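Local coordinates for protein SAM-dependent methyltransferase (Streptococcus pneumoniae, PDB 3KR9) that probably methylates N1 of adenine 22 in bacterial tRNA, using S-adenosylmethionine as methyl donor, at residues F149-V154 / V182-K187; F79-Q84 / L106-N111; E32-G37 / H62-K67; G16-D21 / I39-A44; E140-E145 / E176-F181. One frame throughout, in Å; residues are numbered along the deposited sequence.

Contact 1 of 5, residues F149-V154 / V182-K187; sequences FYEILV and VQKWQK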
# COMPACT_ATOMS: atom_id res chain seq x y z
N PHE A 149 -2.30 2.39 -12.54
CA PHE A 149 -1.51 3.24 -11.62
C PHE A 149 -1.60 2.74 -10.19
O PHE A 149 -2.70 2.45 -9.69
CB PHE A 149 -2.04 4.67 -11.65
CG PHE A 149 -2.04 5.24 -13.02
CD1 PHE A 149 -0.84 5.61 -13.63
CD2 PHE A 149 -3.22 5.37 -13.72
CE1 PHE A 149 -0.84 6.11 -14.93
CE2 PHE A 149 -3.23 5.85 -15.03
CZ PHE A 149 -2.02 6.23 -15.63
N TYR A 150 -0.48 2.67 -9.52
CA TYR A 150 -0.41 2.13 -8.15
C TYR A 150 0.34 3.09 -7.22
O TYR A 150 1.51 3.46 -7.51
CB TYR A 150 0.31 0.76 -8.16
CG TYR A 150 -0.41 -0.25 -9.02
CD1 TYR A 150 -1.49 -0.97 -8.51
CD2 TYR A 150 -0.05 -0.46 -10.35
CE1 TYR A 150 -2.18 -1.88 -9.28
CE2 TYR A 150 -0.75 -1.38 -11.15
CZ TYR A 150 -1.80 -2.08 -10.60
OH TYR A 150 -2.49 -2.98 -11.37
N GLU A 151 -0.28 3.45 -6.11
CA GLU A 151 0.41 4.29 -5.09
C GLU A 151 1.01 3.37 -4.02
O GLU A 151 0.45 2.28 -3.77
CB GLU A 151 -0.59 5.25 -4.44
CG GLU A 151 -1.21 6.22 -5.45
CD GLU A 151 -2.07 7.26 -4.79
OE1 GLU A 151 -2.00 7.34 -3.56
OE2 GLU A 151 -2.83 7.97 -5.48
N ILE A 152 2.15 3.77 -3.47
CA ILE A 152 2.82 3.10 -2.33
C ILE A 152 2.98 4.15 -1.19
O ILE A 152 3.55 5.23 -1.41
CB ILE A 152 4.25 2.59 -2.75
CG1 ILE A 152 4.14 1.51 -3.85
CG2 ILE A 152 5.07 2.10 -1.52
CD1 ILE A 152 5.46 1.25 -4.54
N LEU A 153 2.49 3.83 0.03
CA LEU A 153 2.57 4.72 1.16
C LEU A 153 3.51 4.11 2.17
O LEU A 153 3.36 2.93 2.53
CB LEU A 153 1.21 4.89 1.83
CG LEU A 153 0.18 5.79 1.18
CD1 LEU A 153 0.06 5.58 -0.34
CD2 LEU A 153 -1.18 5.54 1.91
N VAL A 154 4.48 4.91 2.64
CA VAL A 154 5.41 4.43 3.68
C VAL A 154 5.05 5.16 4.97
O VAL A 154 4.85 6.36 4.96
CB VAL A 154 6.89 4.76 3.36
CG1 VAL A 154 7.82 4.03 4.38
CG2 VAL A 154 7.29 4.38 1.87
N VAL A 182 0.82 12.81 -12.99
CA VAL A 182 0.01 13.60 -13.95
C VAL A 182 -0.91 12.71 -14.81
O VAL A 182 -2.10 12.99 -14.96
CB VAL A 182 0.88 14.48 -14.88
CG1 VAL A 182 -0.00 15.30 -15.85
CG2 VAL A 182 1.84 15.40 -14.05
N GLN A 183 -0.36 11.62 -15.35
CA GLN A 183 -1.14 10.71 -16.17
C GLN A 183 -2.30 10.14 -15.37
O GLN A 183 -3.44 10.11 -15.85
CB GLN A 183 -0.27 9.56 -16.71
CG GLN A 183 0.94 10.03 -17.52
CD GLN A 183 2.06 8.99 -17.55
OE1 GLN A 183 1.79 7.78 -17.60
NE2 GLN A 183 3.33 9.45 -17.50
N LYS A 184 -2.04 9.71 -14.13
CA LYS A 184 -3.14 9.18 -13.33
C LYS A 184 -4.26 10.18 -13.17
O LYS A 184 -5.40 9.85 -13.45
CB LYS A 184 -2.69 8.66 -11.95
CG LYS A 184 -3.92 8.28 -11.08
CD LYS A 184 -3.55 7.74 -9.65
CE LYS A 184 -4.84 7.70 -8.71
NZ LYS A 184 -4.49 7.01 -7.41
N TRP A 185 -3.95 11.41 -12.77
CA TRP A 185 -5.02 12.35 -12.39
C TRP A 185 -5.72 13.04 -13.60
O TRP A 185 -6.93 13.26 -13.60
CB TRP A 185 -4.52 13.34 -11.32
CG TRP A 185 -4.42 12.63 -9.99
CD1 TRP A 185 -3.28 12.21 -9.34
CD2 TRP A 185 -5.52 12.15 -9.20
NE1 TRP A 185 -3.61 11.54 -8.18
CE2 TRP A 185 -4.98 11.47 -8.08
CE3 TRP A 185 -6.90 12.23 -9.33
CZ2 TRP A 185 -5.77 10.91 -7.10
CZ3 TRP A 185 -7.67 11.66 -8.36
CH2 TRP A 185 -7.10 11.01 -7.27
N GLN A 186 -4.93 13.29 -14.63
CA GLN A 186 -5.43 13.74 -15.92
C GLN A 186 -6.43 12.73 -16.45
O GLN A 186 -7.49 13.10 -16.94
CB GLN A 186 -4.26 13.86 -16.89
CG GLN A 186 -4.27 15.08 -17.80
CD GLN A 186 -3.44 16.23 -17.24
OE1 GLN A 186 -2.50 16.73 -17.88
NE2 GLN A 186 -3.77 16.64 -16.01
N LYS A 187 -6.12 11.45 -16.35
CA LYS A 187 -7.03 10.44 -16.86
C LYS A 187 -8.29 10.43 -15.97
O LYS A 187 -9.43 10.34 -16.45
CB LYS A 187 -6.35 9.05 -16.95
CG LYS A 187 -6.92 8.13 -18.05
CD LYS A 187 -6.42 6.68 -17.92
CE LYS A 187 -7.21 5.70 -18.83
NZ LYS A 187 -6.67 5.67 -20.25
O HOH W 1 -3.21 4.78 -8.16
O HOH W 2 -2.25 10.49 -5.95

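Contact 2 of 5, residues F79-Q84 / L106-N111; sequences FEETDQ and LGKLAN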
# COMPACT_ATOMS: atom_id res chain seq x y z
N PHE A 79 1.58 -12.73 12.84
CA PHE A 79 2.71 -12.49 13.70
C PHE A 79 2.34 -12.11 15.12
O PHE A 79 1.15 -11.90 15.44
CB PHE A 79 3.67 -11.45 13.09
CG PHE A 79 3.31 -9.99 13.41
CD1 PHE A 79 4.25 -9.15 14.01
CD2 PHE A 79 2.04 -9.47 13.10
CE1 PHE A 79 3.97 -7.83 14.28
CE2 PHE A 79 1.76 -8.11 13.36
CZ PHE A 79 2.73 -7.29 13.95
N GLU A 80 3.38 -12.12 15.96
CA GLU A 80 3.30 -11.87 17.40
C GLU A 80 4.54 -11.05 17.81
O GLU A 80 5.53 -11.02 17.08
CB GLU A 80 3.33 -13.21 18.15
CG GLU A 80 2.28 -14.18 17.69
CD GLU A 80 0.90 -13.80 18.15
OE1 GLU A 80 0.76 -12.78 18.86
OE2 GLU A 80 -0.05 -14.54 17.80
N GLU A 81 4.48 -10.39 18.99
CA GLU A 81 5.55 -9.52 19.47
C GLU A 81 6.85 -10.26 19.45
O GLU A 81 7.91 -9.66 19.18
CB GLU A 81 5.31 -9.03 20.91
CG GLU A 81 4.10 -8.10 21.07
CD GLU A 81 4.27 -6.83 20.26
OE1 GLU A 81 5.41 -6.34 20.12
OE2 GLU A 81 3.27 -6.33 19.73
N THR A 82 6.78 -11.55 19.77
CA THR A 82 7.97 -12.35 19.92
C THR A 82 8.70 -12.50 18.57
O THR A 82 9.91 -12.72 18.53
CB THR A 82 7.67 -13.74 20.52
OG1 THR A 82 8.91 -14.44 20.74
CG2 THR A 82 6.83 -14.57 19.57
N ASP A 83 7.98 -12.32 17.46
CA ASP A 83 8.66 -12.43 16.14
C ASP A 83 9.64 -11.26 15.85
O ASP A 83 10.51 -11.41 14.99
CB ASP A 83 7.64 -12.59 14.99
CG ASP A 83 6.77 -13.82 15.14
OD1 ASP A 83 7.33 -14.92 15.29
OD2 ASP A 83 5.53 -13.69 15.12
N GLN A 84 9.54 -10.12 16.57
CA GLN A 84 10.45 -8.98 16.32
C GLN A 84 10.39 -8.42 14.92
O GLN A 84 11.39 -7.96 14.39
CB GLN A 84 11.90 -9.42 16.48
CG GLN A 84 12.09 -10.29 17.66
CD GLN A 84 12.69 -9.55 18.79
OE1 GLN A 84 12.03 -8.75 19.46
NE2 GLN A 84 13.98 -9.79 19.01
N LEU A 106 -4.17 -3.89 15.45
CA LEU A 106 -3.63 -2.58 15.85
C LEU A 106 -2.77 -2.67 17.11
O LEU A 106 -1.70 -2.01 17.23
CB LEU A 106 -4.76 -1.54 15.96
CG LEU A 106 -4.48 -0.08 16.35
CD1 LEU A 106 -3.62 0.59 15.28
CD2 LEU A 106 -5.83 0.76 16.64
N GLY A 107 -3.18 -3.54 18.02
CA GLY A 107 -2.42 -3.77 19.24
C GLY A 107 -0.99 -4.31 19.11
O GLY A 107 -0.27 -4.31 20.10
N LYS A 108 -0.57 -4.76 17.92
CA LYS A 108 0.80 -5.36 17.71
C LYS A 108 1.76 -4.47 16.96
O LYS A 108 2.91 -4.81 16.74
CB LYS A 108 0.71 -6.65 16.88
CG LYS A 108 -0.21 -7.74 17.47
CD LYS A 108 -0.38 -8.87 16.43
CE LYS A 108 -1.17 -9.98 16.99
NZ LYS A 108 -1.35 -10.96 15.95
N LEU A 109 1.28 -3.33 16.54
CA LEU A 109 2.02 -2.51 15.62
C LEU A 109 2.98 -1.54 16.33
O LEU A 109 3.86 -0.99 15.67
CB LEU A 109 1.03 -1.71 14.80
CG LEU A 109 0.13 -2.49 13.85
CD1 LEU A 109 -0.78 -1.50 13.10
CD2 LEU A 109 0.99 -3.32 12.87
N ALA A 110 2.83 -1.33 17.65
CA ALA A 110 3.66 -0.30 18.31
C ALA A 110 5.18 -0.56 18.12
O ALA A 110 5.96 0.38 17.96
CB ALA A 110 3.32 -0.19 19.80
N ASN A 111 5.61 -1.82 18.09
CA ASN A 111 7.04 -2.09 18.02
C ASN A 111 7.52 -2.36 16.56
O ASN A 111 8.65 -2.80 16.32
CB ASN A 111 7.39 -3.25 18.97
CG ASN A 111 8.80 -3.18 19.48
OD1 ASN A 111 9.44 -2.12 19.49
ND2 ASN A 111 9.31 -4.32 19.92
O HOH W 3 8.27 -7.25 18.72
O HOH W 4 1.46 -6.67 21.45

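Contact 3 of 5, residues E32-G37 / H62-K67; sequences ELVERG and HGLKEK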
# COMPACT_ATOMS: atom_id res chain seq x y z
N GLU A 32 13.16 -13.00 -2.66
CA GLU A 32 14.02 -12.06 -3.27
C GLU A 32 14.87 -11.23 -2.27
O GLU A 32 16.08 -11.06 -2.48
CB GLU A 32 13.17 -11.09 -4.08
CG GLU A 32 14.02 -9.94 -4.62
CD GLU A 32 15.05 -10.40 -5.68
OE1 GLU A 32 14.89 -11.48 -6.28
OE2 GLU A 32 16.00 -9.61 -5.93
N LEU A 33 14.20 -10.65 -1.26
CA LEU A 33 14.84 -9.84 -0.25
C LEU A 33 15.88 -10.60 0.56
O LEU A 33 16.95 -10.03 0.92
CB LEU A 33 13.80 -9.14 0.68
CG LEU A 33 13.04 -7.99 -0.03
CD1 LEU A 33 11.83 -7.46 0.74
CD2 LEU A 33 13.95 -6.81 -0.34
N VAL A 34 15.63 -11.88 0.85
CA VAL A 34 16.60 -12.63 1.65
C VAL A 34 17.75 -13.00 0.72
O VAL A 34 18.91 -12.94 1.10
CB VAL A 34 16.07 -13.90 2.25
CG1 VAL A 34 17.22 -14.71 2.87
CG2 VAL A 34 14.93 -13.62 3.33
N GLU A 35 17.41 -13.35 -0.51
CA GLU A 35 18.46 -13.82 -1.41
C GLU A 35 19.47 -12.70 -1.67
O GLU A 35 20.68 -12.98 -1.76
CB GLU A 35 17.87 -14.44 -2.70
CG GLU A 35 17.18 -15.77 -2.41
CD GLU A 35 16.77 -16.51 -3.66
OE1 GLU A 35 16.51 -15.88 -4.69
OE2 GLU A 35 16.72 -17.73 -3.59
N ARG A 36 19.02 -11.44 -1.75
CA ARG A 36 19.97 -10.35 -2.02
C ARG A 36 20.63 -9.74 -0.80
O ARG A 36 21.40 -8.82 -0.91
CB ARG A 36 19.38 -9.27 -2.95
CG ARG A 36 18.20 -8.55 -2.42
CD ARG A 36 17.34 -8.09 -3.62
NE ARG A 36 16.60 -6.90 -3.23
CZ ARG A 36 15.73 -6.23 -3.99
NH1 ARG A 36 15.18 -5.15 -3.46
NH2 ARG A 36 15.42 -6.63 -5.23
N GLY A 37 20.36 -10.29 0.36
CA GLY A 37 21.07 -9.94 1.59
C GLY A 37 20.45 -8.69 2.18
O GLY A 37 21.06 -8.01 3.02
N HIS A 62 13.66 -22.71 -2.78
CA HIS A 62 14.79 -21.84 -2.64
C HIS A 62 15.70 -22.17 -1.47
O HIS A 62 16.71 -21.53 -1.30
CB HIS A 62 14.31 -20.39 -2.63
CG HIS A 62 13.99 -19.88 -3.99
ND1 HIS A 62 12.84 -20.22 -4.66
CD2 HIS A 62 14.70 -19.08 -4.83
CE1 HIS A 62 12.82 -19.62 -5.84
NE2 HIS A 62 13.95 -18.94 -5.98
N GLY A 63 15.40 -23.20 -0.72
CA GLY A 63 16.24 -23.61 0.42
C GLY A 63 16.24 -22.59 1.57
O GLY A 63 17.26 -22.44 2.27
N LEU A 64 15.13 -21.91 1.81
CA LEU A 64 15.13 -20.79 2.78
C LEU A 64 14.19 -21.02 3.95
O LEU A 64 13.75 -20.06 4.62
CB LEU A 64 14.75 -19.48 2.06
CG LEU A 64 15.82 -19.03 1.07
CD1 LEU A 64 15.36 -17.81 0.21
CD2 LEU A 64 17.19 -18.79 1.82
N LYS A 65 13.89 -22.29 4.23
CA LYS A 65 13.02 -22.62 5.35
C LYS A 65 13.58 -22.08 6.68
O LYS A 65 12.83 -21.83 7.61
CB LYS A 65 12.76 -24.13 5.45
CG LYS A 65 12.43 -24.74 4.07
CD LYS A 65 12.38 -26.29 4.13
CE LYS A 65 13.03 -26.94 2.88
NZ LYS A 65 13.79 -28.19 3.29
N GLU A 66 14.89 -21.91 6.77
CA GLU A 66 15.47 -21.38 8.03
C GLU A 66 15.31 -19.86 8.14
O GLU A 66 15.55 -19.29 9.20
CB GLU A 66 16.96 -21.73 8.16
CG GLU A 66 17.19 -23.24 8.25
CD GLU A 66 16.53 -23.81 9.46
OE1 GLU A 66 16.28 -23.03 10.41
OE2 GLU A 66 16.25 -25.03 9.49
N LYS A 67 14.94 -19.19 7.04
CA LYS A 67 14.92 -17.73 7.03
C LYS A 67 13.55 -17.15 6.71
O LYS A 67 13.29 -15.97 6.96
CB LYS A 67 15.94 -17.17 6.01
CG LYS A 67 17.40 -17.61 6.28
CD LYS A 67 18.35 -16.62 5.61
CE LYS A 67 19.77 -16.79 6.09
NZ LYS A 67 19.73 -17.39 7.43

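Contact 4 of 5, residues G16-D21 / I39-A44; sequences GAILLD and IKSAIA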
# COMPACT_ATOMS: atom_id res chain seq x y z
N GLY A 16 18.54 -5.01 6.77
CA GLY A 16 18.56 -5.71 8.06
C GLY A 16 17.19 -6.01 8.68
O GLY A 16 17.12 -6.61 9.72
N ALA A 17 16.09 -5.59 8.03
CA ALA A 17 14.74 -5.84 8.62
C ALA A 17 14.39 -7.29 8.84
O ALA A 17 14.88 -8.23 8.15
CB ALA A 17 13.62 -5.17 7.73
N ILE A 18 13.54 -7.51 9.82
CA ILE A 18 12.75 -8.73 9.87
C ILE A 18 11.37 -8.36 9.29
O ILE A 18 10.73 -7.44 9.80
CB ILE A 18 12.61 -9.24 11.29
CG1 ILE A 18 13.97 -9.75 11.82
CG2 ILE A 18 11.55 -10.35 11.35
CD1 ILE A 18 13.84 -10.57 13.07
N LEU A 19 10.94 -9.03 8.21
CA LEU A 19 9.78 -8.58 7.42
C LEU A 19 8.55 -9.45 7.62
O LEU A 19 8.65 -10.68 7.55
CB LEU A 19 10.14 -8.62 5.93
CG LEU A 19 9.12 -8.29 4.82
CD1 LEU A 19 8.55 -6.87 4.85
CD2 LEU A 19 9.54 -8.69 3.34
N LEU A 20 7.39 -8.83 7.79
CA LEU A 20 6.14 -9.59 7.60
C LEU A 20 5.53 -9.13 6.28
O LEU A 20 5.28 -7.93 6.11
CB LEU A 20 5.13 -9.36 8.76
CG LEU A 20 3.68 -9.78 8.45
CD1 LEU A 20 3.65 -11.36 8.33
CD2 LEU A 20 2.67 -9.30 9.53
N ASP A 21 5.31 -10.06 5.32
CA ASP A 21 4.70 -9.70 4.04
C ASP A 21 3.29 -10.31 4.09
O ASP A 21 3.17 -11.54 4.06
CB ASP A 21 5.45 -10.32 2.84
CG ASP A 21 4.91 -9.83 1.48
OD1 ASP A 21 4.30 -8.73 1.39
OD2 ASP A 21 5.11 -10.58 0.47
N ILE A 39 17.40 -8.36 3.90
CA ILE A 39 16.73 -8.48 5.21
C ILE A 39 17.28 -9.72 5.88
O ILE A 39 17.88 -10.52 5.20
CB ILE A 39 15.22 -8.53 5.01
CG1 ILE A 39 14.78 -9.93 4.48
CG2 ILE A 39 14.82 -7.34 4.10
CD1 ILE A 39 13.27 -10.05 4.14
N LYS A 40 17.11 -9.88 7.18
CA LYS A 40 17.63 -11.04 7.87
C LYS A 40 16.71 -12.26 7.73
O LYS A 40 17.16 -13.41 7.77
CB LYS A 40 17.74 -10.74 9.36
CG LYS A 40 18.26 -11.89 10.20
CD LYS A 40 19.54 -12.51 9.63
CE LYS A 40 19.86 -13.88 10.25
NZ LYS A 40 19.04 -14.98 9.59
N SER A 41 15.42 -12.00 7.60
CA SER A 41 14.45 -13.08 7.64
C SER A 41 13.07 -12.50 7.48
O SER A 41 12.88 -11.29 7.54
CB SER A 41 14.52 -13.85 8.93
OG SER A 41 14.21 -12.99 10.03
N ALA A 42 12.09 -13.37 7.29
CA ALA A 42 10.76 -12.91 6.98
C ALA A 42 9.71 -13.95 7.40
O ALA A 42 10.02 -15.10 7.74
CB ALA A 42 10.64 -12.55 5.50
N ILE A 43 8.48 -13.45 7.50
CA ILE A 43 7.31 -14.24 7.67
C ILE A 43 6.43 -13.83 6.47
O ILE A 43 6.32 -12.65 6.20
CB ILE A 43 6.61 -13.90 9.01
CG1 ILE A 43 7.48 -14.36 10.17
CG2 ILE A 43 5.31 -14.63 9.11
CD1 ILE A 43 7.10 -13.70 11.49
N ALA A 44 5.89 -14.81 5.74
CA ALA A 44 4.93 -14.61 4.67
C ALA A 44 3.56 -15.10 5.19
O ALA A 44 3.39 -16.31 5.40
CB ALA A 44 5.34 -15.44 3.40

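Contact 5 of 5, residues E140-E145 / E176-F181; sequences ESILEE and EVSPVF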
# COMPACT_ATOMS: atom_id res chain seq x y z
N GLU A 140 6.08 8.63 -0.23
CA GLU A 140 5.11 8.06 -1.14
C GLU A 140 5.72 7.89 -2.51
O GLU A 140 6.53 8.73 -2.96
CB GLU A 140 3.86 8.93 -1.26
CG GLU A 140 3.15 9.26 0.05
CD GLU A 140 1.90 10.10 -0.20
OE1 GLU A 140 2.06 11.17 -0.81
OE2 GLU A 140 0.78 9.72 0.22
N SER A 141 5.33 6.86 -3.22
CA SER A 141 5.74 6.70 -4.60
C SER A 141 4.60 6.27 -5.45
O SER A 141 3.70 5.70 -4.94
CB SER A 141 6.89 5.73 -4.72
OG SER A 141 7.92 6.08 -3.84
N ILE A 142 4.65 6.54 -6.74
CA ILE A 142 3.54 6.13 -7.61
C ILE A 142 4.12 5.59 -8.91
O ILE A 142 5.05 6.16 -9.46
CB ILE A 142 2.55 7.29 -7.88
CG1 ILE A 142 1.35 6.79 -8.67
CG2 ILE A 142 3.28 8.48 -8.63
CD1 ILE A 142 0.11 7.76 -8.66
N LEU A 143 3.61 4.47 -9.39
CA LEU A 143 4.12 3.91 -10.64
C LEU A 143 3.00 3.53 -11.55
O LEU A 143 1.84 3.52 -11.14
CB LEU A 143 5.01 2.69 -10.39
CG LEU A 143 4.25 1.45 -9.91
CD1 LEU A 143 4.68 0.24 -10.69
CD2 LEU A 143 4.44 1.21 -8.40
N GLU A 144 3.34 3.24 -12.80
CA GLU A 144 2.36 2.71 -13.76
C GLU A 144 2.84 1.34 -14.18
O GLU A 144 4.05 1.13 -14.30
CB GLU A 144 2.26 3.58 -15.01
CG GLU A 144 1.20 3.10 -16.00
CD GLU A 144 1.07 4.02 -17.22
OE1 GLU A 144 2.04 4.70 -17.61
OE2 GLU A 144 -0.03 4.05 -17.81
N GLU A 145 1.92 0.43 -14.43
CA GLU A 145 2.26 -0.95 -14.73
C GLU A 145 1.15 -1.51 -15.58
O GLU A 145 -0.01 -1.50 -15.18
CB GLU A 145 2.42 -1.75 -13.42
CG GLU A 145 2.65 -3.27 -13.56
CD GLU A 145 3.17 -3.89 -12.23
OE1 GLU A 145 2.30 -4.34 -11.44
OE2 GLU A 145 4.42 -3.87 -11.95
N GLU A 176 5.69 16.31 -5.37
CA GLU A 176 6.52 15.88 -6.50
C GLU A 176 5.85 16.12 -7.87
O GLU A 176 6.54 16.54 -8.82
CB GLU A 176 6.82 14.38 -6.38
CG GLU A 176 5.54 13.59 -6.04
CD GLU A 176 5.28 12.38 -6.97
OE1 GLU A 176 6.04 11.34 -6.83
OE2 GLU A 176 4.31 12.52 -7.80
N VAL A 177 4.55 15.85 -7.95
CA VAL A 177 3.78 15.88 -9.22
C VAL A 177 4.59 15.20 -10.34
O VAL A 177 4.84 15.79 -11.38
CB VAL A 177 3.37 17.32 -9.65
CG1 VAL A 177 2.46 17.31 -10.87
CG2 VAL A 177 2.71 18.10 -8.46
N SER A 178 4.99 13.95 -10.13
CA SER A 178 5.74 13.21 -11.17
C SER A 178 4.97 13.00 -12.48
O SER A 178 3.74 13.14 -12.56
CB SER A 178 6.16 11.82 -10.65
OG SER A 178 5.01 11.03 -10.48
N PRO A 179 5.69 12.59 -13.54
CA PRO A 179 4.94 12.40 -14.77
C PRO A 179 3.84 11.35 -14.60
O PRO A 179 2.81 11.45 -15.27
CB PRO A 179 6.01 11.91 -15.76
CG PRO A 179 7.23 12.66 -15.32
CD PRO A 179 7.15 12.58 -13.77
N VAL A 180 4.08 10.34 -13.75
CA VAL A 180 3.08 9.28 -13.57
C VAL A 180 1.87 9.79 -12.79
O VAL A 180 0.73 9.47 -13.12
CB VAL A 180 3.65 8.01 -12.85
CG1 VAL A 180 2.50 7.10 -12.36
CG2 VAL A 180 4.63 7.26 -13.75
N PHE A 181 2.13 10.60 -11.77
CA PHE A 181 1.07 11.29 -11.05
C PHE A 181 0.19 12.09 -12.05
O PHE A 181 -1.05 12.06 -11.98
CB PHE A 181 1.71 12.20 -9.99
CG PHE A 181 0.73 13.01 -9.17
CD1 PHE A 181 0.31 12.55 -7.94
CD2 PHE A 181 0.27 14.24 -9.62
CE1 PHE A 181 -0.59 13.29 -7.14
CE2 PHE A 181 -0.64 15.01 -8.84
CZ PHE A 181 -1.07 14.53 -7.59
O HOH W 5 6.61 11.26 -3.71
O HOH W 6 6.15 8.27 -10.42
O HOH W 7 6.87 8.55 -7.26

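Contact 1 of 5, residues F149-V154 / V182-K187
Lys184 passes over one face of the Phe149 ring and ends at the carboxylate of Glu151, so that one extended side chain carries both the apolar and the ionic part. In the apolar part, a CH-pi interaction puts Lys184 CB over this face of Phe149, 3.8 Å from the ring centroid and 19° off the normal. Lys184 CA stands above the middle of the same face. Gln183 CB approaches Phe149 CZ at 3.9 Å, and Lys187 CD comes near the plane of the ring at its edge.

The ionic part is a salt bridge of 2.7 Å from Lys184 NZ to Glu151 OE2, reached from above the carboxylate plane. CG of Lys184 is anti to the backbone N (chi1 173°) and the chain beyond is fully extended, which carries the ammonium from the helix to the strand. Glu123 offers NZ a second carboxylate, while the other oxygen of Glu151, OE1, pairs with Arg127.

Two waters add to the polar network. One accepts from Lys184 NZ at 2.7 Å and donates weakly to Phe149 O; another accepts from Trp185 NE1 at 2.8 Å and probably donates to Glu151 OE2 at 2.6 Å. The axes of strand segment 149-154 and helix segment 182-187 cross at -120°, 9.6 Å apart at their closest, joining helix 179-198 to strand 148-157, the antiparallel seventh strand of a class I methyltransferase sheet.

Contact 2 of 5, residues F79-Q84 / L106-N111
With CG anti to the carbonyl carbon (chi1 -57°) and every later torsion near 180°, Lys108 runs straight past the ring of Phe79, whose own CG sits between its backbone N and carbonyl carbon (chi1 86°). The two side chains slide by in opposite directions, Lys108 CB reaching Phe79 CZ at 3.6 Å and Lys108 CD lying 3.8 Å from Phe79 CE2. At the far end Lys108 NZ donates to Phe79 O over 2.7 Å, nearly along the C=O axis (169°). NZ also bonds to Leu76 O, and Glu80 OE1, at 4.0 Å, is too distant for a salt bridge but may add some electrostatic attraction.

On the exposed side, Glu81 OE2 lies 3.3 Å from Lys108 CA, and a water donates to both Glu81 OE2, at 2.5 Å, and Gly107 O. Phe79 also packs on Leu20 and Ile88. The contact ties together two loops that each lead into a parallel strand of the Rossmann-like sheet, 87-93 and 114-119, with a lysine ammonium hydrogen-bonded to a loop carbonyl beside a buried aromatic ring.

Contact 3 of 5, residues E32-G37 / H62-K67
Val34 CG1 presses against the aliphatic part of Lys67, 3.5 Å from its CD, and this is the close-packed side of the contact. CG1 is anti to the backbone N (chi1 171°), which turns that methyl to the loop; Leu64 CD2 stands a little farther off, 4.2 Å from Val34 CG1. Val34 is buried and also packs on Ile39, whereas the surroundings become more open toward Glu35.

There, Glu35 CG meets Leu64 CD1 at 3.8 Å, the two side chains crossing at about a right angle. The carboxylate of Glu35 extends on toward the edge of the His62 ring, but its modelled position there is doubtful. His62 ND1 bonds back to Asn58 O in the preceding helix 49-61. Helix 28-35 ends in a Schellman motif at Gly37, as helix 49-61 does at Gly63.

No hydrogen bond or salt bridge spans these two segments. The chemistry is therefore that of apolar branches and lysine methylenes joining the end of one helix to the loop after another.

Contact 4 of 5, residues G16-D21 / I39-A44
Leu19 meets Ile39 and Ala42 on one face of a parallel strand pair. Its CB lies 3.9 Å from Ile39 CD1 and 4.0 Å from Ala42 CB. CG, anti to the backbone N (chi1 176°), carries the branch onward, and CD2 at the tip touches Ile39 CD1 again, at 4.1 Å. Beyond the strand pair the side chain also packs on Leu33, Val87 and Thr89.

The backbones are joined by a ladder of three bonds: Leu19 N to Ser41 O, Ile43 N to Leu19 O (2.8 Å) and Asp21 N to Ile43 O (2.9 Å). Before it, at the corner where the chain turns, Lys40 N bonds to Ala17 O. Leu19 thus uses both its N-H and its carbonyl toward strand 39-46, as one residue of a parallel ladder does. On the other face Leu20 CD1 packs against Ile43 CG2 at 3.7 Å, and Ser41 OG lies 3.7 Å from Ile18 CG1. Asp21 leaves the contact through its carboxylate, which bonds to Ser24 and Thr89.

Strand 17-22, helix 28-35 and strand 39-46 form a beta-alpha-beta unit of the Rossmann-like fold. The helix covers the face bearing Leu19 and Ile39, strand 87-93 flanks strand 17-22 on its other side, and strand 68-72 borders strand 39-46.

Contact 5 of 5, residues E140-E145 / E176-F181
Ile142 and Val180 form the centre of a strand-to-helix packing contact at the edge of the Rossmann-like methyltransferase sheet, where the beginning of helix 179-198 lies against outermost strand 135-145. Apolar contacts and bridging waters join the two segments, with no direct hydrogen bond between them.

The apolar part is built from branched side chains. Ile142 CG1, anti to the backbone N (chi1 -175°), meets Val180 CG1 at 3.9 Å, the two side chains crossing obliquely. The same Val180 methyl lies 3.7 Å from Leu143 C, against the strand backbone itself. Ile142 CG2 faces the start of the helix, touching Ser178 OG at 3.6 Å and coming more loosely near Phe181 CB. Ile142 also touches Glu151 of the neighbouring strand and Lys184 one turn on in the helix.

Ser178 is the N-cap: its OG accepts from Phe181 N along a nearly straight bond (169°). Glu176, two residues earlier, accepts from Ser178 N through OE2 (2.8 Å), met from above its carboxylate plane. Three waters bridge the polar groups of the two segments. One donates to Glu140 O and Glu176 OE1, and another lies between Ile142 O and Ser178 OG. A third accepts from Ile142 N at 3.0 Å and donates to Glu176 OE1 at 2.9 Å.

How the contacts relate
The five contacts fall into two groups, one toward each edge of the seven-stranded sheet. In chain order the first group comprises contacts 4, 3 and 2. Contacts 3 and 4 interleave along the chain, lie 10 Å apart between centres and meet where Lys67 O bonds to Ala42 N; contact 2 touches contact 4 through Phe79 and Leu20. The second group, contacts 5 and 1, shares helix 179-198 and the neighbouring antiparallel strands 135-145 and 148-157, with centres only 5 Å apart. Centres of contacts 1 and 4 are 27 Å apart, on opposite sides of the chain's centre. One continuous sheet thus joins the parallel beta-alpha-beta end of the fold to the antiparallel end packed by helix 179-198.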